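Local coordinates for protocadherin gamma-B3 (Homo sapiens, PDB 5K8R), which is a clustered protocadherin that potentially mediates calcium-dependent cell adhesion and may help set up and maintain specific neuronal connections in the brain, at residues V202-D207 and G242-I247; I364-D367 and T371-L374; L24-G27 and T33-L36. One frame throughout, in Å; residues are numbered along the deposited sequence.

Interaction 1: V202-D207 and G242-I247. With CA (calcium ion), chain J; CA (calcium ion), chain H; CA (calcium ion), chain I.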
loop_
_atom_site.group_PDB
_atom_site.type_symbol
_atom_site.label_atom_id
_atom_site.label_comp_id
_atom_site.label_asym_id
_atom_site.label_seq_id
_atom_site.Cartn_x
_atom_site.Cartn_y
_atom_site.Cartn_z
ATOM N N VAL A 202 -7.642 9.672 8.391
ATOM C CA VAL A 202 -6.207 9.626 8.132
ATOM C C VAL A 202 -5.856 8.247 7.583
ATOM O O VAL A 202 -5.950 7.243 8.294
ATOM C CB VAL A 202 -5.397 9.942 9.395
ATOM C CG1 VAL A 202 -3.916 10.042 9.067
ATOM C CG2 VAL A 202 -5.898 11.228 10.036
ATOM N N ALA A 203 -5.446 8.195 6.318
ATOM C CA ALA A 203 -5.022 6.937 5.722
ATOM C C ALA A 203 -3.668 6.517 6.280
ATOM O O ALA A 203 -2.767 7.342 6.457
ATOM C CB ALA A 203 -4.950 7.064 4.201
ATOM N N ASP A 204 -3.526 5.221 6.551
ATOM C CA ASP A 204 -2.323 4.704 7.189
ATOM C C ASP A 204 -1.157 4.654 6.211
ATOM O O ASP A 204 -1.324 4.334 5.031
ATOM C CB ASP A 204 -2.575 3.306 7.752
ATOM C CG ASP A 204 -1.374 2.754 8.502
ATOM O OD1 ASP A 204 -0.815 3.481 9.352
ATOM O OD2 ASP A 204 -0.984 1.598 8.237
ATOM N N ALA A 205 0.031 4.971 6.717
ATOM C CA ALA A 205 1.278 4.784 5.997
ATOM C C ALA A 205 2.201 3.896 6.820
ATOM O O ALA A 205 2.076 3.800 8.044
ATOM C CB ALA A 205 1.962 6.122 5.697
ATOM N N ASN A 206 3.134 3.239 6.135
ATOM C CA ASN A 206 4.056 2.313 6.792
ATOM C C ASN A 206 5.263 3.067 7.355
ATOM O O ASN A 206 6.412 2.849 6.974
ATOM C CB ASN A 206 4.487 1.221 5.822
ATOM C CG ASN A 206 5.139 0.046 6.524
ATOM O OD1 ASN A 206 4.598 -0.488 7.491
ATOM N ND2 ASN A 206 6.312 -0.349 6.051
ATOM N N ASP A 207 4.977 3.971 8.290
ATOM C CA ASP A 207 6.001 4.790 8.922
ATOM C C ASP A 207 6.476 4.221 10.253
ATOM O O ASP A 207 7.180 4.915 10.996
ATOM C CB ASP A 207 5.490 6.222 9.113
ATOM C CG ASP A 207 4.114 6.275 9.754
ATOM O OD1 ASP A 207 3.726 5.309 10.443
ATOM O OD2 ASP A 207 3.416 7.296 9.570
ATOM N N GLY A 242 -3.346 -2.823 9.028
ATOM C CA GLY A 242 -3.523 -3.642 7.839
ATOM C C GLY A 242 -2.246 -4.353 7.437
ATOM O O GLY A 242 -1.534 -4.929 8.267
ATOM N N ILE A 243 -1.953 -4.316 6.134
ATOM C CA ILE A 243 -0.752 -4.965 5.617
ATOM C C ILE A 243 0.500 -4.323 6.198
ATOM O O ILE A 243 1.533 -4.986 6.356
ATOM C CB ILE A 243 -0.754 -4.931 4.073
ATOM C CG1 ILE A 243 0.453 -5.681 3.507
ATOM C CG2 ILE A 243 -0.789 -3.496 3.564
ATOM C CD1 ILE A 243 0.496 -7.146 3.884
ATOM N N ASN A 244 0.428 -3.040 6.552
ATOM C CA ASN A 244 1.556 -2.354 7.172
ATOM C C ASN A 244 1.853 -2.850 8.582
ATOM O O ASN A 244 2.805 -2.357 9.199
ATOM C CB ASN A 244 1.298 -0.845 7.202
ATOM C CG ASN A 244 1.148 -0.250 5.817
ATOM O OD1 ASN A 244 1.760 -0.717 4.857
ATOM N ND2 ASN A 244 0.329 0.791 5.707
ATOM N N ALA A 245 1.076 -3.799 9.108
ATOM C CA ALA A 245 1.305 -4.344 10.437
ATOM C C ALA A 245 1.498 -5.853 10.460
ATOM O O ALA A 245 1.929 -6.383 11.490
ATOM C CB ALA A 245 0.145 -3.975 11.375
ATOM N N GLU A 246 1.191 -6.558 9.372
ATOM C CA GLU A 246 1.395 -8.001 9.320
ATOM C C GLU A 246 2.888 -8.307 9.331
ATOM O O GLU A 246 3.628 -7.845 8.458
ATOM C CB GLU A 246 0.737 -8.585 8.074
ATOM C CG GLU A 246 -0.763 -8.358 7.996
ATOM C CD GLU A 246 -1.376 -8.952 6.744
ATOM O OE1 GLU A 246 -0.633 -9.565 5.950
ATOM O OE2 GLU A 246 -2.602 -8.805 6.553
ATOM N N ILE A 247 3.328 -9.092 10.311
ATOM C CA ILE A 247 4.744 -9.349 10.548
ATOM C C ILE A 247 5.042 -10.812 10.254
ATOM O O ILE A 247 4.322 -11.706 10.717
ATOM C CB ILE A 247 5.142 -8.987 11.989
ATOM C CG1 ILE A 247 4.966 -7.487 12.225
ATOM C CG2 ILE A 247 6.572 -9.418 12.276
ATOM C CD1 ILE A 247 5.244 -7.056 13.646
HETATM CA CA CA J . 1.371 4.528 10.262
HETATM CA CA CA H . 4.753 -1.119 9.808
HETATM CA CA CA I . 2.500 7.776 11.859
HETATM O O HOH W 1 3.362 10.119 11.889
#
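Asp-204 and Asn-244 meet in the calcium-bound linker between cadherin repeats 2 and 3. Residues 204-207 begin the DXNDN sequence that cadherins use at such linkers, and 242-247 belong to a loop of repeat 3.

A hydrogen bond spans the two segments. Asn-244 ND2 donates to Asp-204 OD2 at 3.0 Å. The bond is nearly straight, 172° at the hydrogen. The acceptor lies in the plane of the Asn-244 amide, but the donor meets OD2 from well above the carboxylate plane. Asp-204 OD2 is also hydrogen-bonded to Glu-241. This oxygen is therefore gripped by two residues, while its neighbour OD1 binds a metal. With chi1 at -177°, CG lies opposite the backbone N of Asp-204, and the carboxylate can reach Asn-244 with OD2 and the metal with OD1.

Close packing adds to this. Asn-206 CB rests 3.6 Å from Asn-244 CG.

Calcium makes further links. Asn-206 and the backbone O of Asn-244 bind the chain H ion, Asn-244 O at 2.4 Å, so this ion ties the two segments together. Asp-238, Asp-240 and Asp-293 are among its other ligands. The chain J ion is held by Asp-204 OD1 at 2.6 Å and Ala-205 O at 2.4 Å, with Glu-114, Glu-173 and Asp-240 from elsewhere. Such shared ligands are expected to stiffen the linker between repeats.

Asp-207 spans two metals. Its OD1 lies 2.5 Å from the chain J calcium, and its OD2 lies 2.5 Å from the chain I calcium, which also binds a water.

Interaction 2: I364-D367 and T371-L374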
loop_
_atom_site.group_PDB
_atom_site.type_symbol
_atom_site.label_atom_id
_atom_site.label_comp_id
_atom_site.label_asym_id
_atom_site.label_seq_id
_atom_site.Cartn_x
_atom_site.Cartn_y
_atom_site.Cartn_z
ATOM N N ILE A 364 42.309 -53.758 42.030
ATOM C CA ILE A 364 42.418 -52.604 41.145
ATOM C C ILE A 364 43.204 -51.504 41.847
ATOM O O ILE A 364 42.876 -51.106 42.972
ATOM C CB ILE A 364 41.025 -52.109 40.720
ATOM C CG1 ILE A 364 40.391 -53.092 39.734
ATOM C CG2 ILE A 364 41.114 -50.719 40.104
ATOM C CD1 ILE A 364 39.057 -52.633 39.187
ATOM N N VAL A 365 44.246 -51.010 41.183
ATOM C CA VAL A 365 45.069 -49.919 41.690
ATOM C C VAL A 365 44.935 -48.748 40.728
ATOM O O VAL A 365 45.317 -48.854 39.556
ATOM C CB VAL A 365 46.541 -50.336 41.846
ATOM C CG1 VAL A 365 47.375 -49.160 42.337
ATOM C CG2 VAL A 365 46.662 -51.515 42.798
ATOM N N GLN A 366 44.428 -47.633 41.205
ATOM C CA GLN A 366 44.216 -46.453 40.394
ATOM C C GLN A 366 45.479 -45.657 40.097
ATOM O O GLN A 366 46.213 -45.327 40.991
ATOM C CB GLN A 366 43.176 -45.579 41.062
ATOM C CG GLN A 366 43.070 -44.182 40.517
ATOM C CD GLN A 366 41.730 -43.544 40.711
ATOM O OE1 GLN A 366 41.135 -43.618 41.764
ATOM N NE2 GLN A 366 41.266 -42.890 39.695
ATOM N N ASP A 367 45.705 -45.354 38.827
ATOM C CA ASP A 367 46.871 -44.607 38.385
ATOM C C ASP A 367 46.572 -43.136 38.094
ATOM O O ASP A 367 47.250 -42.269 38.588
ATOM C CB ASP A 367 47.501 -45.274 37.183
ATOM C CG ASP A 367 48.180 -46.549 37.531
ATOM O OD1 ASP A 367 48.886 -46.586 38.529
ATOM O OD2 ASP A 367 48.027 -47.520 36.799
ATOM N N THR A 371 42.521 -44.219 34.518
ATOM C CA THR A 371 43.364 -45.373 34.230
ATOM C C THR A 371 43.604 -46.164 35.506
ATOM O O THR A 371 43.950 -45.591 36.545
ATOM C CB THR A 371 44.705 -44.957 33.612
ATOM O OG1 THR A 371 45.399 -44.084 34.510
ATOM C CG2 THR A 371 44.485 -44.248 32.282
ATOM N N TYR A 372 43.422 -47.481 35.420
ATOM C CA TYR A 372 43.607 -48.386 36.543
ATOM C C TYR A 372 44.467 -49.561 36.099
ATOM O O TYR A 372 44.668 -49.793 34.904
ATOM C CB TYR A 372 42.261 -48.897 37.087
ATOM C CG TYR A 372 41.262 -47.807 37.415
ATOM C CD1 TYR A 372 41.089 -47.366 38.720
ATOM C CD2 TYR A 372 40.486 -47.226 36.418
ATOM C CE1 TYR A 372 40.175 -46.372 39.024
ATOM C CE2 TYR A 372 39.573 -46.231 36.712
ATOM C CZ TYR A 372 39.421 -45.808 38.016
ATOM O OH TYR A 372 38.510 -44.819 38.312
ATOM N N ARG A 373 44.974 -50.306 37.078
ATOM C CA ARG A 373 45.777 -51.496 36.822
ATOM C C ARG A 373 45.239 -52.645 37.658
ATOM O O ARG A 373 45.146 -52.533 38.885
ATOM C CB ARG A 373 47.257 -51.256 37.138
ATOM C CG ARG A 373 48.027 -50.560 36.028
ATOM C CD ARG A 373 49.520 -50.481 36.331
ATOM N NE ARG A 373 49.813 -49.623 37.477
ATOM C CZ ARG A 373 50.089 -50.071 38.698
ATOM N NH1 ARG A 373 50.114 -51.374 38.939
ATOM N NH2 ARG A 373 50.343 -49.215 39.679
ATOM N N LEU A 374 44.879 -53.742 36.996
ATOM C CA LEU A 374 44.522 -54.971 37.691
ATOM C C LEU A 374 45.804 -55.674 38.119
ATOM O O LEU A 374 46.607 -56.081 37.273
ATOM C CB LEU A 374 43.677 -55.870 36.791
ATOM C CG LEU A 374 43.046 -57.092 37.458
ATOM C CD1 LEU A 374 42.051 -56.662 38.525
ATOM C CD2 LEU A 374 42.378 -57.981 36.421
#
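The side chains of Tyr-372 and Gln-366 lie side by side and point the same way, with ring and amide planes 32° apart. Gln-366 CD comes within 3.6 Å of Tyr-372 CE1, and the methylene CB of Gln-366 touches CD1 of the same ring. Ile-364 CG2 also reaches CD1, at 3.6 Å, approaching the ring obliquely. The amide itself is held by a hydrogen bond from Gln-366 NE2 to Thr-368 O, in the turn.

The other flat pair is the Arg-373 guanidinium and the Asp-367 carboxylate. Their planes are 27° apart, and together they form a salt bridge. Arg-373 NH2 donates to the syn lone pair of Asp-367 OD1 at 3.2 Å. A weak, bent bond links Arg-373 NE to Asp-367 OD2 at 2.8 Å. The arginine chain turns at chi3 (-66°), which brings both nitrogens over to the carboxylate. With an alanine in place of Arg-373, Asp-367 would probably be left without its charged mate and Val-365 CG1 would lose its neighbour.

The backbones pair antiparallel. Val-365 and Arg-373 make two hydrogen bonds, N to O each way, both 2.9 Å. Ile-364 with Leu-374 and Gln-366 with Tyr-372 are non-hydrogen-bonded pairs. Asp-367 N to Thr-371 O, at 2.9 Å, follows at the turn end.

Ile-364, Tyr-372 and Leu-374 share one sheet face and pack on strand 352-357. Thr-371 packs on Phe-86 of the second subunit, so the hairpin also takes part in the dimer. Strands 362-366 and 371-376 form a beta hairpin at the border of one sheet in the Greek-key beta sandwich of cadherin repeat 4.

Interaction 3: L24-G27 and T33-L36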
loop_
_atom_site.group_PDB
_atom_site.type_symbol
_atom_site.label_atom_id
_atom_site.label_comp_id
_atom_site.label_asym_id
_atom_site.label_seq_id
_atom_site.Cartn_x
_atom_site.Cartn_y
_atom_site.Cartn_z
ATOM N N LEU A 24 -47.363 56.271 -20.974
ATOM C CA LEU A 24 -47.436 56.092 -22.418
ATOM C C LEU A 24 -48.259 57.179 -23.102
ATOM O O LEU A 24 -48.736 56.973 -24.224
ATOM C CB LEU A 24 -47.999 54.710 -22.753
ATOM C CG LEU A 24 -47.130 53.521 -22.332
ATOM C CD1 LEU A 24 -47.743 52.212 -22.803
ATOM C CD2 LEU A 24 -45.711 53.675 -22.857
ATOM N N GLY A 25 -48.432 58.329 -22.455
ATOM C CA GLY A 25 -49.142 59.442 -23.049
ATOM C C GLY A 25 -50.651 59.358 -22.995
ATOM O O GLY A 25 -51.321 60.267 -23.501
ATOM N N PHE A 26 -51.210 58.307 -22.403
ATOM C CA PHE A 26 -52.656 58.186 -22.309
ATOM C C PHE A 26 -53.212 59.146 -21.261
ATOM O O PHE A 26 -52.501 59.631 -20.377
ATOM C CB PHE A 26 -53.062 56.754 -21.956
ATOM C CG PHE A 26 -52.842 55.764 -23.062
ATOM C CD1 PHE A 26 -51.576 55.272 -23.331
ATOM C CD2 PHE A 26 -53.906 55.312 -23.824
ATOM C CE1 PHE A 26 -51.373 54.358 -24.345
ATOM C CE2 PHE A 26 -53.709 54.397 -24.839
ATOM C CZ PHE A 26 -52.442 53.919 -25.100
ATOM N N GLY A 27 -54.509 59.412 -21.372
ATOM C CA GLY A 27 -55.226 60.188 -20.382
ATOM C C GLY A 27 -56.392 59.388 -19.839
ATOM O O GLY A 27 -56.943 58.523 -20.522
ATOM N N THR A 33 -62.371 53.766 -23.346
ATOM C CA THR A 33 -62.585 53.691 -24.787
ATOM C C THR A 33 -61.432 52.943 -25.448
ATOM O O THR A 33 -61.582 52.386 -26.535
ATOM C CB THR A 33 -62.707 55.090 -25.419
ATOM O OG1 THR A 33 -63.693 55.852 -24.712
ATOM C CG2 THR A 33 -63.109 54.980 -26.882
ATOM N N ARG A 34 -60.287 52.904 -24.766
ATOM C CA ARG A 34 -59.084 52.255 -25.260
ATOM C C ARG A 34 -58.908 50.820 -24.830
ATOM O O ARG A 34 -58.379 50.024 -25.549
ATOM C CB ARG A 34 -57.882 53.097 -24.964
ATOM C CG ARG A 34 -58.048 54.465 -25.547
ATOM C CD ARG A 34 -56.843 54.913 -26.312
ATOM N NE ARG A 34 -56.568 54.024 -27.406
ATOM C CZ ARG A 34 -55.527 54.157 -28.190
ATOM N NH1 ARG A 34 -54.698 55.139 -27.980
ATOM N NH2 ARG A 34 -55.331 53.331 -29.184
ATOM N N ASN A 35 -59.370 50.507 -23.648
ATOM C CA ASN A 35 -59.399 49.132 -23.147
ATOM C C ASN A 35 -58.014 48.483 -23.202
ATOM O O ASN A 35 -57.787 47.483 -23.886
ATOM C CB ASN A 35 -60.430 48.306 -23.921
ATOM C CG ASN A 35 -60.747 46.986 -23.247
ATOM O OD1 ASN A 35 -60.565 46.832 -22.039
ATOM N ND2 ASN A 35 -61.229 46.024 -24.027
ATOM N N LEU A 36 -57.080 49.082 -22.465
ATOM C CA LEU A 36 -55.726 48.549 -22.399
ATOM C C LEU A 36 -55.738 47.156 -21.786
ATOM O O LEU A 36 -56.523 46.868 -20.879
ATOM C CB LEU A 36 -54.831 49.469 -21.566
ATOM C CG LEU A 36 -54.894 50.973 -21.829
ATOM C CD1 LEU A 36 -53.990 51.717 -20.858
ATOM C CD2 LEU A 36 -54.507 51.281 -23.259
#
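The Phe-26 ring overlaps the outer half of the Arg-34 side chain. The contact lies in cadherin repeat 1, within the long connection that leads from strand 16-19 through two short helices to strand 37-39. Residues 24-27 follow helix 20-23, and 33-36 include the end of helix 31-34.

One ring corner does most of the touching. Phe-26 CE2 lies 3.4 Å from Arg-34 NH1 and 3.5 Å from Arg-34 CD. The two side chains cross at about a right angle, with the ring and guanidinium planes 41° apart. The arginine chain bends at chi2 (-132°) and again at chi3 (60°). These bends bring CD and the guanidinium group to the same ring corner.

The polar end of Arg-34 is held elsewhere. NE donates to the backbone O of Glu-81, and NH2 makes a weak hydrogen bond to Pro-83 O. Glu-81 also bonds to the Arg-34 backbone and, through OE2, to Asn-35 ND2. These bonds are likely to limit how far the guanidinium can turn beside the ring.

Leu-36 supplies the apolar part. It and Arg-34 NH1 reach the phenylalanine from opposite sides of the ring plane. Leu-36 also packs on Met-78 and Ala-80 of strand 73-80, and both it and Phe-26 touch Ala-21 of helix 20-23. Phe-26 makes an edge-to-face pair with Phe-87 as well. The connection is thus laid against the sheet of the repeat.

The leucine uses one methyl, CD2, which sits 3.6 Å from Phe-26 CE2 and 3.8 Å from Phe-26 CZ.

From the N terminus the chain meets interaction 3 first. It closes a short loop containing part of helix 31-34, all within cadherin repeat 1. Interaction 1 comes next and is wider. It closes a loop of 34 residues, bringing the end of strand 193-203 in repeat 2 to a calcium-binding loop of repeat 3. Interaction 2 is last, a tight hairpin in repeat 4 with three residues between its segments. The three follow in series, and none nests in or crosses another. Interactions 2 and 3 lie on opposite sides of the chain's centre, their centres about 156 Å apart. Interaction 1 sits near the middle and alone joins two repeats.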